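Local structure of cypemycin cysteine dehydrogenase (decarboxylating) (Streptomyces sp, 6JDD) at residues Lys64-Ser69 / Ser110-Met115; Leu91-Thr96 / Val168-Pro173; Leu123-Thr128 / Val149-Arg154. The protein catalyses the flavin-dependent oxidative decarboxylation of a peptide's C-terminal cysteine during biosynthesis of the linaridin cypemycin. One frame throughout, in Å; residues are numbered along the deposited sequence.

Contact 1: Lys64-Ser69 / Ser110-Met115; sequences KVWVDS and SPALMM. With FAD (flavin-adenine dinucleotide), chain B.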
# COMPACT_ATOMS: atom_id res chain seq x y z
N LYS A 64 -15.03 28.38 -8.61
CA LYS A 64 -13.98 27.35 -8.40
C LYS A 64 -14.01 26.86 -6.96
O LYS A 64 -14.30 27.68 -6.04
CB LYS A 64 -12.61 27.92 -8.75
CG LYS A 64 -12.45 28.26 -10.22
CD LYS A 64 -13.14 27.25 -11.18
CE LYS A 64 -12.50 27.13 -12.55
NZ LYS A 64 -12.44 28.44 -13.25
N VAL A 65 -13.77 25.57 -6.78
CA VAL A 65 -13.71 24.99 -5.42
C VAL A 65 -12.39 24.26 -5.32
O VAL A 65 -12.04 23.56 -6.25
CB VAL A 65 -14.91 24.08 -5.11
CG1 VAL A 65 -14.79 23.44 -3.74
CG2 VAL A 65 -16.22 24.83 -5.18
N TRP A 66 -11.65 24.49 -4.26
CA TRP A 66 -10.32 23.85 -4.08
C TRP A 66 -9.98 23.65 -2.61
O TRP A 66 -10.46 24.39 -1.72
CB TRP A 66 -9.23 24.61 -4.79
CG TRP A 66 -9.28 26.10 -4.71
CD1 TRP A 66 -9.99 26.93 -5.54
CD2 TRP A 66 -8.53 26.96 -3.84
NE1 TRP A 66 -9.75 28.23 -5.23
CE2 TRP A 66 -8.85 28.28 -4.20
CE3 TRP A 66 -7.62 26.75 -2.79
CZ2 TRP A 66 -8.31 29.39 -3.56
CZ3 TRP A 66 -7.08 27.84 -2.16
CH2 TRP A 66 -7.42 29.13 -2.54
N VAL A 67 -9.18 22.62 -2.37
CA VAL A 67 -8.60 22.36 -1.04
C VAL A 67 -7.39 23.27 -0.89
O VAL A 67 -6.63 23.44 -1.88
CB VAL A 67 -8.26 20.88 -0.87
CG1 VAL A 67 -7.55 20.67 0.45
CG2 VAL A 67 -9.53 20.04 -0.95
N ASP A 68 -7.29 23.89 0.28
CA ASP A 68 -6.25 24.89 0.61
C ASP A 68 -4.90 24.17 0.90
O ASP A 68 -4.53 23.95 2.06
CB ASP A 68 -6.71 25.79 1.77
CG ASP A 68 -5.63 26.81 2.15
OD1 ASP A 68 -4.89 27.17 1.23
OD2 ASP A 68 -5.52 27.21 3.37
N SER A 69 -4.23 23.78 -0.17
CA SER A 69 -2.99 22.94 -0.05
C SER A 69 -2.15 23.20 -1.28
O SER A 69 -2.72 23.28 -2.36
CB SER A 69 -3.19 21.47 0.11
OG SER A 69 -1.96 20.82 -0.08
N SER A 110 -0.14 28.12 3.25
CA SER A 110 -1.23 27.52 2.45
C SER A 110 -1.58 28.52 1.37
O SER A 110 -1.33 29.68 1.49
CB SER A 110 -2.39 27.12 3.29
OG SER A 110 -3.24 28.20 3.61
N PRO A 111 -2.02 28.08 0.20
CA PRO A 111 -2.29 29.04 -0.88
C PRO A 111 -3.39 30.04 -0.54
O PRO A 111 -3.30 31.10 -1.02
CB PRO A 111 -2.68 28.10 -2.03
CG PRO A 111 -3.08 26.81 -1.35
CD PRO A 111 -2.16 26.67 -0.18
N ALA A 112 -4.40 29.66 0.25
CA ALA A 112 -5.47 30.58 0.72
C ALA A 112 -4.83 31.64 1.61
O ALA A 112 -5.22 32.79 1.55
CB ALA A 112 -6.58 29.87 1.45
N LEU A 113 -3.85 31.28 2.42
CA LEU A 113 -3.23 32.31 3.28
C LEU A 113 -2.33 33.23 2.45
O LEU A 113 -2.32 34.39 2.76
CB LEU A 113 -2.58 31.68 4.51
CG LEU A 113 -3.37 31.99 5.77
CD1 LEU A 113 -4.22 30.82 6.20
CD2 LEU A 113 -2.50 32.49 6.90
N MET A 114 -1.62 32.71 1.46
CA MET A 114 -0.88 33.60 0.54
C MET A 114 -1.89 34.61 -0.03
O MET A 114 -1.64 35.79 0.03
CB MET A 114 -0.19 32.80 -0.58
CG MET A 114 0.54 33.64 -1.62
SD MET A 114 2.02 34.35 -0.92
CE MET A 114 3.17 32.98 -1.13
N MET A 115 -3.01 34.08 -0.51
CA MET A 115 -4.08 34.86 -1.16
C MET A 115 -4.57 35.94 -0.20
O MET A 115 -4.62 37.09 -0.60
CB MET A 115 -5.19 33.89 -1.53
CG MET A 115 -6.34 34.52 -2.26
SD MET A 115 -7.62 33.30 -2.58
CE MET A 115 -8.26 32.99 -0.94
PA FAD B . 8.44 24.25 3.91
O1A FAD B . 9.36 23.49 4.80
O2A FAD B . 7.99 23.60 2.64
O5B FAD B . 7.16 24.72 4.74
C5B FAD B . 5.99 23.86 4.77
C4B FAD B . 5.18 24.16 6.01
O4B FAD B . 4.88 22.92 6.70
C3B FAD B . 5.85 25.07 7.05
O3B FAD B . 4.90 25.93 7.67
C2B FAD B . 6.43 24.06 8.04
O2B FAD B . 6.61 24.60 9.33
C1B FAD B . 5.35 22.98 8.03
N9A FAD B . 5.83 21.66 8.40
C8A FAD B . 6.85 21.35 9.27
N7A FAD B . 7.03 20.06 9.39
C5A FAD B . 6.09 19.49 8.55
C6A FAD B . 5.78 18.15 8.24
N6A FAD B . 6.41 17.10 8.75
N1A FAD B . 4.77 17.94 7.36
C2A FAD B . 4.13 19.00 6.84
N3A FAD B . 4.34 20.29 7.06
C4A FAD B . 5.34 20.47 7.94
N1 FAD B . 6.10 31.64 -2.08
C2 FAD B . 6.93 32.70 -2.00
O2 FAD B . 7.16 33.26 -0.92
N3 FAD B . 7.56 33.21 -3.09
C4 FAD B . 7.38 32.67 -4.35
O4 FAD B . 7.96 33.16 -5.30
C4X FAD B . 6.53 31.56 -4.47
N5 FAD B . 6.35 31.03 -5.65
C5X FAD B . 5.51 29.95 -5.74
C6 FAD B . 5.30 29.37 -7.01
C7 FAD B . 4.48 28.29 -7.17
C7M FAD B . 4.28 27.69 -8.54
C8 FAD B . 3.81 27.74 -6.05
C8M FAD B . 2.90 26.55 -6.20
C9 FAD B . 4.01 28.30 -4.80
C9A FAD B . 4.85 29.41 -4.62
N10 FAD B . 5.07 30.00 -3.38
C10 FAD B . 5.91 31.09 -3.25
C1' FAD B . 4.39 29.46 -2.18
C2' FAD B . 5.32 28.58 -1.36
O2' FAD B . 5.66 27.41 -2.09
C3' FAD B . 4.65 28.18 -0.04
O3' FAD B . 4.51 29.33 0.79
C4' FAD B . 5.42 27.10 0.73
O4' FAD B . 4.72 26.77 1.93
C5' FAD B . 6.83 27.52 1.08
O5' FAD B . 7.43 26.54 1.96
P FAD B . 9.00 26.63 2.28
O1P FAD B . 9.31 28.03 2.70
O2P FAD B . 9.75 26.03 1.14
O3P FAD B . 9.11 25.66 3.56
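The indole of W66 meets the N-terminal part of helix 111-118 with the rim of its six-membered ring. Close to the ring plane lie the sulfur of M115, with SD 4.1 Å from W66 CZ2, and the backbone N of A112, while CG of P111 approaches obliquely. W66 and M115 reach toward each other tip to tip in an edge-type Met-aromatic contact. The unbranched methionine suits this place, since its sulfur can meet the aromatic C-H rim. Elsewhere the indole meets the ring of H12, on strand 10-15.

The second flat group is the carboxylate of D68, which joins the loop to the helix start through both oxygens. OD1 accepts from A112 N at 2.7 Å, the donor standing 41° out of the carboxylate plane. OD2 accepts from S110 OG at 2.5 Å, doubtfully short at this resolution. CG of D68 is anti to the backbone N (chi1 179°), which swings the carboxylate carbon to the helix-start side. The partial positive charge of a helix start probably favours an acid. S110 is the N-cap: its OG also takes a weak bond from L113 N at 3.4 Å, a double role that suits a hydroxyl. P111 has no N-H to satisfy at the first turn, and its CG packs 3.4 Å from S69 N.

On another side of the helix, M114 CE comes 3.4 Å from N1 of the flavin held mainly by a second subunit. The whole is a serine-capped helix start, tied by an aspartate to the loop after an outer strand of a parallel, Rossmann-like sheet, beside a flavin site between subunits.

Contact 2: Leu91-Thr96 / Val168-Pro173; sequences LVFPAT and VGFNLP. With FAD (flavin-adenine dinucleotide), chain C.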
# COMPACT_ATOMS: atom_id res chain seq x y z
N LEU A 91 -14.46 36.06 2.50
CA LEU A 91 -15.14 35.78 3.78
C LEU A 91 -14.48 34.53 4.34
O LEU A 91 -14.51 33.52 3.67
CB LEU A 91 -16.65 35.59 3.60
CG LEU A 91 -17.33 36.61 2.69
CD1 LEU A 91 -18.77 36.21 2.40
CD2 LEU A 91 -17.30 38.01 3.31
N VAL A 92 -13.89 34.61 5.53
CA VAL A 92 -13.38 33.43 6.26
C VAL A 92 -14.50 32.93 7.18
O VAL A 92 -14.79 33.55 8.17
CB VAL A 92 -12.08 33.78 7.00
CG1 VAL A 92 -11.42 32.54 7.58
CG2 VAL A 92 -11.10 34.50 6.08
N PHE A 93 -15.12 31.83 6.78
CA PHE A 93 -16.47 31.43 7.23
C PHE A 93 -16.52 29.92 7.33
O PHE A 93 -16.55 29.25 6.31
CB PHE A 93 -17.52 31.92 6.22
CG PHE A 93 -18.94 31.66 6.64
CD1 PHE A 93 -19.48 32.31 7.74
CD2 PHE A 93 -19.73 30.77 5.95
CE1 PHE A 93 -20.78 32.07 8.14
CE2 PHE A 93 -21.03 30.53 6.36
CZ PHE A 93 -21.56 31.18 7.45
N PRO A 94 -16.39 29.32 8.53
CA PRO A 94 -15.91 30.01 9.72
C PRO A 94 -14.39 30.20 9.79
O PRO A 94 -13.68 29.64 8.97
CB PRO A 94 -16.30 29.02 10.81
CG PRO A 94 -16.04 27.69 10.17
CD PRO A 94 -16.55 27.88 8.76
N ALA A 95 -13.94 30.98 10.78
CA ALA A 95 -12.51 31.27 11.00
C ALA A 95 -12.11 30.73 12.34
O ALA A 95 -12.59 31.21 13.32
CB ALA A 95 -12.26 32.72 10.93
N THR A 96 -11.23 29.76 12.33
CA THR A 96 -10.61 29.22 13.57
C THR A 96 -9.69 30.29 14.19
O THR A 96 -9.15 31.17 13.49
CB THR A 96 -9.87 27.90 13.30
OG1 THR A 96 -8.95 28.14 12.23
CG2 THR A 96 -10.83 26.78 12.93
N VAL A 168 -20.03 35.07 19.24
CA VAL A 168 -19.40 34.45 18.04
C VAL A 168 -19.84 35.19 16.75
O VAL A 168 -20.96 35.80 16.69
CB VAL A 168 -19.67 32.93 18.00
CG1 VAL A 168 -19.15 32.25 16.71
CG2 VAL A 168 -19.14 32.26 19.27
N GLY A 169 -18.96 35.12 15.74
CA GLY A 169 -19.04 35.85 14.47
C GLY A 169 -19.41 34.98 13.28
O GLY A 169 -19.23 35.46 12.17
N PHE A 170 -20.00 33.80 13.51
CA PHE A 170 -20.51 32.90 12.43
C PHE A 170 -21.79 33.47 11.80
O PHE A 170 -22.89 32.97 12.06
CB PHE A 170 -20.76 31.47 12.94
CG PHE A 170 -20.90 30.49 11.81
CD1 PHE A 170 -19.88 30.35 10.87
CD2 PHE A 170 -22.05 29.72 11.67
CE1 PHE A 170 -20.00 29.45 9.83
CE2 PHE A 170 -22.17 28.82 10.64
CZ PHE A 170 -21.15 28.70 9.72
N ASN A 171 -21.63 34.49 10.98
CA ASN A 171 -22.74 35.37 10.58
C ASN A 171 -22.53 35.77 9.12
O ASN A 171 -21.92 36.83 8.90
CB ASN A 171 -22.78 36.58 11.51
CG ASN A 171 -23.85 37.58 11.14
OD1 ASN A 171 -24.54 37.41 10.14
ND2 ASN A 171 -23.99 38.63 11.93
N LEU A 172 -23.03 34.98 8.17
CA LEU A 172 -22.84 35.30 6.73
C LEU A 172 -23.62 36.56 6.33
O LEU A 172 -23.08 37.43 5.65
CB LEU A 172 -23.23 34.10 5.87
CG LEU A 172 -23.03 34.28 4.36
CD1 LEU A 172 -21.60 34.63 4.04
CD2 LEU A 172 -23.40 33.04 3.62
N PRO A 173 -24.91 36.73 6.69
CA PRO A 173 -25.62 37.96 6.30
C PRO A 173 -24.88 39.25 6.76
O PRO A 173 -24.66 40.16 5.94
CB PRO A 173 -26.99 37.80 6.95
CG PRO A 173 -27.15 36.28 7.10
CD PRO A 173 -25.77 35.78 7.45
PA FAD C . -5.35 23.97 8.43
O1A FAD C . -4.89 24.27 7.04
O2A FAD C . -6.10 22.71 8.67
O5B FAD C . -4.11 24.06 9.44
C5B FAD C . -3.36 22.85 9.72
C4B FAD C . -1.97 23.22 10.18
O4B FAD C . -1.00 22.46 9.42
C3B FAD C . -1.57 24.69 10.00
O3B FAD C . -0.75 25.14 11.07
C2B FAD C . -0.81 24.68 8.67
O2B FAD C . 0.10 25.74 8.56
C1B FAD C . -0.10 23.33 8.77
N9A FAD C . 0.24 22.76 7.47
C8A FAD C . 0.56 23.42 6.32
N7A FAD C . 0.82 22.61 5.32
C5A FAD C . 0.66 21.33 5.86
C6A FAD C . 0.80 20.04 5.31
N6A FAD C . 1.13 19.81 4.04
N1A FAD C . 0.57 18.99 6.13
C2A FAD C . 0.23 19.23 7.40
N3A FAD C . 0.07 20.40 8.03
C4A FAD C . 0.31 21.42 7.19
N1 FAD C . -10.76 25.63 16.42
C2 FAD C . -11.30 26.87 16.49
O2 FAD C . -10.59 27.88 16.40
N3 FAD C . -12.63 27.07 16.65
C4 FAD C . -13.52 26.03 16.76
O4 FAD C . -14.71 26.25 16.90
C4X FAD C . -12.99 24.72 16.69
N5 FAD C . -13.82 23.71 16.80
C5X FAD C . -13.29 22.45 16.73
C6 FAD C . -14.16 21.35 16.84
C7 FAD C . -13.70 20.06 16.79
C7M FAD C . -14.66 18.91 16.90
C8 FAD C . -12.31 19.82 16.62
C8M FAD C . -11.78 18.41 16.55
C9 FAD C . -11.44 20.89 16.51
C9A FAD C . -11.91 22.22 16.57
N10 FAD C . -11.06 23.32 16.46
C10 FAD C . -11.57 24.60 16.52
C1' FAD C . -9.61 23.11 16.29
C2' FAD C . -9.18 23.29 14.84
O2' FAD C . -9.75 22.26 14.04
C3' FAD C . -7.66 23.25 14.71
O3' FAD C . -7.10 24.40 15.34
C4' FAD C . -7.16 23.17 13.27
O4' FAD C . -5.74 23.11 13.25
C5' FAD C . -7.63 24.34 12.43
O5' FAD C . -6.97 24.31 11.14
P FAD C . -7.47 25.30 9.98
O1P FAD C . -7.53 26.68 10.54
O2P FAD C . -8.69 24.72 9.35
O3P FAD C . -6.25 25.20 8.94
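F93 and F170 form an offset stack, their ring planes 6° apart and their centroids separated by 4.2 Å. CE1 of each ring lies over the face of the other, displaced toward the rim. Both phenylalanines hold CG anti to the backbone N (chi1 -175° for F93), although the two side chains cross at about a right angle. The opposite face of F93 receives a CH-pi contact from CB of L172, off-centre and 3.7 Å from F93 CZ. A flat aromatic suits this slot between a ring and an aliphatic chain, and its edge is met in plane by N171 N. An alanine here would probably leave the F170 ring without its stacking mate and open a gap beside L172.

Purely apolar contacts widen the patch. L91 CD1 meets L172 CD1 at 3.6 Å, the leucines crossing at about a right angle, and P94 CB lies 3.8 Å from F170 CD1. The peptide bond before P94 is cis, which proline tolerates well; here the chain turns a corner.

Two polar side chains cap helices and also bond elsewhere. N171 is an N-cap whose OD1 accepts from G174 N, while its ND2 bonds P153 O. T96 caps the next helix through T99 N, and its OG1 also donates to phosphate oxygen O1P of FAD at 2.6 Å, two tasks that a hydroxyl can combine.

The contact thus lays the start of helix 172-185 against strand 90-95, which runs between strands 10-15 and 123-127, while V24 and W27 of helix 24-34 pack against the patch as well.

Contact 3: Leu123-Thr128 / Val149-Arg154; sequences LVIADT and VEFAPR. With FAD (flavin-adenine dinucleotide), chain C.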
# COMPACT_ATOMS: atom_id res chain seq x y z
N LEU A 123 -11.82 41.89 3.40
CA LEU A 123 -11.58 40.56 4.02
C LEU A 123 -12.35 40.53 5.31
O LEU A 123 -11.98 41.25 6.20
CB LEU A 123 -10.08 40.43 4.31
CG LEU A 123 -9.56 39.00 4.47
CD1 LEU A 123 -8.07 38.97 4.33
CD2 LEU A 123 -9.96 38.41 5.81
N VAL A 124 -13.38 39.72 5.39
CA VAL A 124 -14.25 39.63 6.60
C VAL A 124 -14.04 38.29 7.27
O VAL A 124 -14.03 37.28 6.61
CB VAL A 124 -15.72 39.85 6.27
CG1 VAL A 124 -16.54 39.96 7.53
CG2 VAL A 124 -15.90 41.07 5.39
N ILE A 125 -13.93 38.33 8.58
CA ILE A 125 -13.55 37.15 9.40
C ILE A 125 -14.73 36.81 10.30
O ILE A 125 -15.04 37.59 11.24
CB ILE A 125 -12.27 37.41 10.21
CG1 ILE A 125 -11.14 37.83 9.28
CG2 ILE A 125 -11.92 36.18 11.03
CD1 ILE A 125 -9.85 38.12 9.98
N ALA A 126 -15.33 35.67 10.00
CA ALA A 126 -16.44 35.12 10.77
C ALA A 126 -15.84 34.13 11.76
O ALA A 126 -15.97 32.93 11.59
CB ALA A 126 -17.44 34.52 9.84
N ASP A 127 -15.22 34.69 12.80
CA ASP A 127 -14.47 33.94 13.83
C ASP A 127 -15.44 33.02 14.59
O ASP A 127 -16.54 33.44 14.96
CB ASP A 127 -13.76 34.89 14.79
CG ASP A 127 -14.74 35.90 15.36
OD1 ASP A 127 -15.24 36.73 14.55
OD2 ASP A 127 -15.03 35.81 16.59
N THR A 128 -14.94 31.81 14.86
CA THR A 128 -15.51 30.81 15.79
C THR A 128 -14.38 30.37 16.72
O THR A 128 -13.83 29.32 16.46
CB THR A 128 -16.15 29.63 15.02
OG1 THR A 128 -15.21 29.03 14.12
CG2 THR A 128 -17.34 30.05 14.19
N VAL A 149 -9.19 44.53 6.49
CA VAL A 149 -9.63 43.38 7.32
C VAL A 149 -10.65 43.84 8.34
O VAL A 149 -10.37 44.79 9.02
CB VAL A 149 -8.41 42.77 8.00
CG1 VAL A 149 -8.80 41.78 9.06
CG2 VAL A 149 -7.49 42.18 6.97
N GLU A 150 -11.75 43.12 8.50
CA GLU A 150 -12.73 43.32 9.60
C GLU A 150 -13.21 41.97 10.14
O GLU A 150 -13.22 41.01 9.40
CB GLU A 150 -13.97 44.08 9.13
CG GLU A 150 -13.70 45.57 9.06
CD GLU A 150 -14.88 46.50 8.83
OE1 GLU A 150 -16.07 46.11 9.13
OE2 GLU A 150 -14.61 47.62 8.35
N PHE A 151 -13.67 41.97 11.37
CA PHE A 151 -14.42 40.84 11.96
C PHE A 151 -15.90 41.08 11.72
O PHE A 151 -16.33 42.17 11.75
CB PHE A 151 -14.06 40.68 13.43
CG PHE A 151 -12.67 40.11 13.61
CD1 PHE A 151 -11.56 40.92 13.53
CD2 PHE A 151 -12.51 38.75 13.85
CE1 PHE A 151 -10.30 40.36 13.64
CE2 PHE A 151 -11.26 38.20 14.00
CZ PHE A 151 -10.16 39.01 13.91
N ALA A 152 -16.63 40.02 11.46
CA ALA A 152 -18.05 40.11 11.09
C ALA A 152 -18.80 40.57 12.32
O ALA A 152 -18.31 40.35 13.42
CB ALA A 152 -18.56 38.77 10.61
N PRO A 153 -19.99 41.19 12.15
CA PRO A 153 -20.88 41.50 13.26
C PRO A 153 -21.23 40.23 14.08
O PRO A 153 -21.42 39.14 13.48
CB PRO A 153 -22.11 42.15 12.60
CG PRO A 153 -21.61 42.68 11.28
CD PRO A 153 -20.51 41.71 10.87
N ARG A 154 -21.31 40.40 15.41
CA ARG A 154 -21.61 39.32 16.38
C ARG A 154 -23.03 38.78 16.15
O ARG A 154 -23.87 39.52 15.52
CB ARG A 154 -21.50 39.86 17.81
CG ARG A 154 -20.16 40.47 18.18
CD ARG A 154 -19.04 39.45 18.08
NE ARG A 154 -18.46 39.45 16.75
CZ ARG A 154 -17.56 38.58 16.30
NH1 ARG A 154 -17.12 38.68 15.06
NH2 ARG A 154 -17.09 37.63 17.08
PA FAD C . -5.35 23.97 8.43
O1A FAD C . -4.89 24.27 7.04
O2A FAD C . -6.10 22.71 8.67
O5B FAD C . -4.11 24.06 9.44
C5B FAD C . -3.36 22.85 9.72
C4B FAD C . -1.97 23.22 10.18
O4B FAD C . -1.00 22.46 9.42
C3B FAD C . -1.57 24.69 10.00
O3B FAD C . -0.75 25.14 11.07
C2B FAD C . -0.81 24.68 8.67
O2B FAD C . 0.10 25.74 8.56
C1B FAD C . -0.10 23.33 8.77
N9A FAD C . 0.24 22.76 7.47
C8A FAD C . 0.56 23.42 6.32
N7A FAD C . 0.82 22.61 5.32
C5A FAD C . 0.66 21.33 5.86
C6A FAD C . 0.80 20.04 5.31
N6A FAD C . 1.13 19.81 4.04
N1A FAD C . 0.57 18.99 6.13
C2A FAD C . 0.23 19.23 7.40
N3A FAD C . 0.07 20.40 8.03
C4A FAD C . 0.31 21.42 7.19
N1 FAD C . -10.76 25.63 16.42
C2 FAD C . -11.30 26.87 16.49
O2 FAD C . -10.59 27.88 16.40
N3 FAD C . -12.63 27.07 16.65
C4 FAD C . -13.52 26.03 16.76
O4 FAD C . -14.71 26.25 16.90
C4X FAD C . -12.99 24.72 16.69
N5 FAD C . -13.82 23.71 16.80
C5X FAD C . -13.29 22.45 16.73
C6 FAD C . -14.16 21.35 16.84
C7 FAD C . -13.70 20.06 16.79
C7M FAD C . -14.66 18.91 16.90
C8 FAD C . -12.31 19.82 16.62
C8M FAD C . -11.78 18.41 16.55
C9 FAD C . -11.44 20.89 16.51
C9A FAD C . -11.91 22.22 16.57
N10 FAD C . -11.06 23.32 16.46
C10 FAD C . -11.57 24.60 16.52
C1' FAD C . -9.61 23.11 16.29
C2' FAD C . -9.18 23.29 14.84
O2' FAD C . -9.75 22.26 14.04
C3' FAD C . -7.66 23.25 14.71
O3' FAD C . -7.10 24.40 15.34
C4' FAD C . -7.16 23.17 13.27
O4' FAD C . -5.74 23.11 13.25
C5' FAD C . -7.63 24.34 12.43
O5' FAD C . -6.97 24.31 11.14
P FAD C . -7.47 25.30 9.98
O1P FAD C . -7.53 26.68 10.54
O2P FAD C . -8.69 24.72 9.35
O3P FAD C . -6.25 25.20 8.94
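I125 is the bump that fills the hollow between V149 and F151 on one face of the sheet. Its CD1 reaches 3.9 Å from V149 CG1 and also approaches F151 CZ, while CG2 meets F151 CE2 at 3.7 Å. CG1 of I125 is anti to the carbonyl carbon (chi1 -56°) and the chain continues extended, which takes CD1 to V149 while CG2 stays on F151. The F151 ring turns a face to I125, whose CB makes a CH-pi contact, and V100 of helix 97-104 touches both side chains. L123 lies alongside V149 on the same face. On the other face V124 points its CG1 against the small A152, 3.9 Å from its CB; E150, also there, extends away to a salt bridge with R181.

Between the two faces the strands pair in parallel, E150 and A152 donating N-H to L123 O and I125 O, and I125 N to E150 O.

Past the paired residues, R154 bends back to grip D127 end-on. NH1 meets OD1 and NH2 meets OD2, each at 2.8 Å, using the syn lone pairs with the planes 6° apart. NH1 also donates to A152 O, 2.6 Å away, which helps fix the guanidinium's rotation.

The two strands belong to a beta-alpha-beta unit with helix 134-142, at one end of a Rossmann-like parallel sheet. Just after strand 123-127, T128 O accepts from flavin N3 at 2.6 Å.

Overall arrangement
All three contacts reach one parallel sheet, ordered 65-67, 39-44, 10-15, 90-95, 123-127, 149-151. Contacts 2 and 3 lie together, centres about 6 Å apart, because strands 90-95 and 123-127 are neighbours: V92 O to A126 N (2.8 Å) and A95 O to T128 N (2.9 Å) are probable hydrogen bonds. Contact 1 is across the chain's centre, about 17 Å from contact 2 and 19 Å from contact 3, between centres. T96 bonds the pyrophosphate and T128 the flavin ring of one FAD, which A108 of a third subunit also bonds; M114 of contact 1 instead touches the flavin of a second subunit, so the contacts serve two different interface pockets.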